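ADP-ribose pyrophosphatase MutT (Rickettsia felis, PDB 4KYX) hydrolyses the pyrophosphate linkage of ADP-ribose as a Nudix-family enzyme, probably with magnesium, and may also act on oxidised nucleotides such as 8-oxo-dGTP. Local coordinates at the interface of chains A and B. Coordinates in Å, arbitrary orientation; residue numbers count along the deposited sequence, not the author numbering. Chains: chain A/B, ADP-ribose pyrophosphatase MutT.

The interface of chains A and B. Residues chain A 55, 76, 79, 144; chain B 79, 81, 92, 142.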
ATOM      1  N   PHE A  55       7.332  -4.916  -5.361  1.00 16.83           N
ATOM      2  CA  PHE A  55       6.653  -3.797  -6.029  1.00 16.27           C
ATOM      3  C   PHE A  55       7.480  -3.418  -7.233  1.00 16.36           C
ATOM      4  O   PHE A  55       6.893  -3.122  -8.245  1.00 15.93           O
ATOM      5  CB  PHE A  55       6.515  -2.561  -5.169  1.00 16.31           C
ATOM      6  CG  PHE A  55       5.719  -2.770  -3.875  1.00 16.61           C
ATOM      7  CD1 PHE A  55       4.752  -3.759  -3.775  1.00 16.80           C
ATOM      8  CD2 PHE A  55       5.983  -1.977  -2.763  1.00 17.05           C
ATOM      9  CE1 PHE A  55       4.068  -3.948  -2.579  1.00 17.33           C
ATOM     10  CE2 PHE A  55       5.290  -2.142  -1.585  1.00 17.45           C
ATOM     11  CZ  PHE A  55       4.338  -3.121  -1.493  1.00 17.56           C
ATOM     12  N   PHE A  76       9.551   4.325  -5.198  1.00 20.21           N
ATOM     13  CA  PHE A  76       8.235   4.358  -4.500  1.00 19.52           C
ATOM     14  C   PHE A  76       7.800   5.793  -4.284  1.00 19.38           C
ATOM     15  O   PHE A  76       8.574   6.613  -3.784  1.00 20.57           O
ATOM     16  CB  PHE A  76       8.418   3.582  -3.202  1.00 19.90           C
ATOM     17  CG  PHE A  76       7.172   3.261  -2.477  1.00 19.68           C
ATOM     18  CD1 PHE A  76       6.559   4.206  -1.690  1.00 20.47           C
ATOM     19  CD2 PHE A  76       6.666   2.002  -2.505  1.00 19.57           C
ATOM     20  CE1 PHE A  76       5.406   3.900  -0.965  1.00 20.60           C
ATOM     21  CE2 PHE A  76       5.539   1.681  -1.793  1.00 20.00           C
ATOM     22  CZ  PHE A  76       4.893   2.632  -1.035  1.00 20.04           C
ATOM     23  N   VAL A  79       0.949   5.915  -1.840  1.00 17.05           N
ATOM     24  CA  VAL A  79      -0.102   4.916  -1.645  1.00 16.84           C
ATOM     25  C   VAL A  79      -1.427   5.623  -1.646  1.00 17.40           C
ATOM     26  O   VAL A  79      -1.604   6.678  -1.009  1.00 17.67           O
ATOM     27  CB  VAL A  79      -0.019   4.190  -0.270  1.00 17.28           C
ATOM     28  CG1 VAL A  79      -1.098   3.109  -0.186  1.00 17.18           C
ATOM     29  CG2 VAL A  79       1.367   3.578  -0.063  1.00 17.29           C
ATOM     30  N   TYR A 144       5.026   9.977  -0.471  1.00 26.32           N
ATOM     31  CA  TYR A 144       6.403   9.806   0.012  1.00 27.89           C
ATOM     32  C   TYR A 144       7.340  10.843  -0.601  1.00 29.98           C
ATOM     33  O   TYR A 144       8.169  11.419   0.099  1.00 31.64           O
ATOM     34  CB  TYR A 144       6.908   8.436  -0.396  1.00 27.84           C
ATOM     35  CG  TYR A 144       6.437   7.348   0.490  1.00 28.25           C
ATOM     36  CD1 TYR A 144       5.059   7.133   0.673  1.00 28.19           C
ATOM     37  CD2 TYR A 144       7.348   6.557   1.192  1.00 28.83           C
ATOM     38  CE1 TYR A 144       4.591   6.143   1.485  1.00 28.11           C
ATOM     39  CE2 TYR A 144       6.891   5.544   2.012  1.00 28.98           C
ATOM     40  CZ  TYR A 144       5.511   5.358   2.154  1.00 29.90           C
ATOM     41  OH  TYR A 144       5.042   4.385   2.958  1.00 32.24           O
TER
ATOM     42  N   VAL B  79       4.970   0.926   4.806  1.00 15.20           N
ATOM     43  CA  VAL B  79       4.447  -0.233   4.046  1.00 15.06           C
ATOM     44  C   VAL B  79       5.534  -1.285   4.039  1.00 15.23           C
ATOM     45  O   VAL B  79       6.694  -0.951   3.820  1.00 15.45           O
ATOM     46  CB  VAL B  79       4.145   0.163   2.612  1.00 15.42           C
ATOM     47  CG1 VAL B  79       3.635  -1.017   1.800  1.00 15.56           C
ATOM     48  CG2 VAL B  79       3.120   1.284   2.587  1.00 15.51           C
ATOM     49  N   ASN B  81       6.377  -5.438   2.494  1.00 18.32           N
ATOM     50  CA  ASN B  81       5.989  -6.423   1.504  1.00 19.74           C
ATOM     51  C   ASN B  81       6.533  -7.779   1.909  1.00 20.91           C
ATOM     52  O   ASN B  81       7.726  -8.002   1.857  1.00 21.53           O
ATOM     53  CB  ASN B  81       6.480  -6.010   0.115  1.00 20.58           C
ATOM     54  CG  ASN B  81       5.906  -6.882  -0.960  1.00 21.69           C
ATOM     55  OD1 ASN B  81       4.753  -7.203  -0.951  1.00 21.57           O
ATOM     56  ND2 ASN B  81       6.722  -7.281  -1.871  1.00 24.95           N
ATOM     57  N   VAL B  92       0.880  -7.497   2.050  1.00 17.25           N
ATOM     58  CA  VAL B  92       1.355  -6.128   2.077  1.00 16.47           C
ATOM     59  C   VAL B  92       0.848  -5.521   3.371  1.00 15.84           C
ATOM     60  O   VAL B  92      -0.355  -5.511   3.622  1.00 15.48           O
ATOM     61  CB  VAL B  92       0.914  -5.349   0.849  1.00 16.52           C
ATOM     62  CG1 VAL B  92       1.262  -3.881   0.951  1.00 16.08           C
ATOM     63  CG2 VAL B  92       1.582  -5.980  -0.363  1.00 16.91           C
ATOM     64  N   TYR B 142       9.133   0.689   3.298  1.00 19.61           N
ATOM     65  CA  TYR B 142       9.018   1.988   2.679  1.00 20.08           C
ATOM     66  C   TYR B 142       8.477   2.875   3.789  1.00 20.29           C
ATOM     67  O   TYR B 142       7.302   2.824   4.139  1.00 18.94           O
ATOM     68  CB  TYR B 142       8.079   1.918   1.479  1.00 19.82           C
ATOM     69  CG  TYR B 142       8.502   0.900   0.459  1.00 19.62           C
ATOM     70  CD1 TYR B 142       9.365   1.234  -0.609  1.00 20.01           C
ATOM     71  CD2 TYR B 142       8.044  -0.398   0.543  1.00 19.29           C
ATOM     72  CE1 TYR B 142       9.725   0.280  -1.522  1.00 20.25           C
ATOM     73  CE2 TYR B 142       8.417  -1.358  -0.352  1.00 19.37           C
ATOM     74  CZ  TYR B 142       9.242  -1.011  -1.411  1.00 20.28           C
ATOM     75  OH  TYR B 142       9.573  -1.994  -2.342  1.00 20.93           O
TER
HETATM   76  O   HOH W   1       8.409  -4.586  -2.671  1.00 18.47           O
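A:Phe76 and B:Tyr142 stack face to face across the subunit boundary: their planes differ by 18° and their centroids lie 4.3 Å apart. The overlap is displaced, for A:Phe76 CD2 sits over the rim of the tyrosine ring, 3.4 Å from CD1 of B:Tyr142. At the in-plane edge of the A:Phe76 ring stand CD2 of A:Phe55 and CD1 of A:Tyr144, while A:Phe76 CE1 lies over the centre of one A:Tyr144 face; the carbonyl carbon of B:Tyr142 is in plane at the A:Tyr144 edge. A water lies in plane at the B:Tyr142 edge and over one A:Phe55 face, toward its rim. With CG anti to its backbone N, A:Phe76 places its ring against one face of B:Tyr142.

A:Phe55 runs antiparallel to B:Tyr142, its CE2 3.5 Å from the tyrosine CE2. B:Asn81 lies over the same phenyl face as the water, toward the CE1/CZ rim, its amide plane 32° from the ring. B:Val92 CG2 meets the edge in plane, 3.9 Å from A:Phe55 CE1. CG1 of B:Val79 also touches this ring, whereas CG2 of B:Val79 meets CG2 of A:Val79.

Polar links flank the apolar patch. The A:Tyr144 hydroxyl OH donates to the backbone O of B:Tyr142 at 3.0 Å, from well above the carbonyl plane (54° out of it). The water lies 2.9 Å from the phenol OH of B:Tyr142 and 2.9 Å from the backbone N of A:Phe55; its link to B:Asn81 ND2 is weak.

A:Phe55 begins helix 55-67; A:Phe76, both Val79 residues and B:Asn81 lie on strand 75-84, B:Val92 on strand 89-99; B:Tyr142 starts the short strand 142-143, and A:Tyr144 is in a loop. This patch and its two-fold twin join the Nudix folds in what may be a dimer.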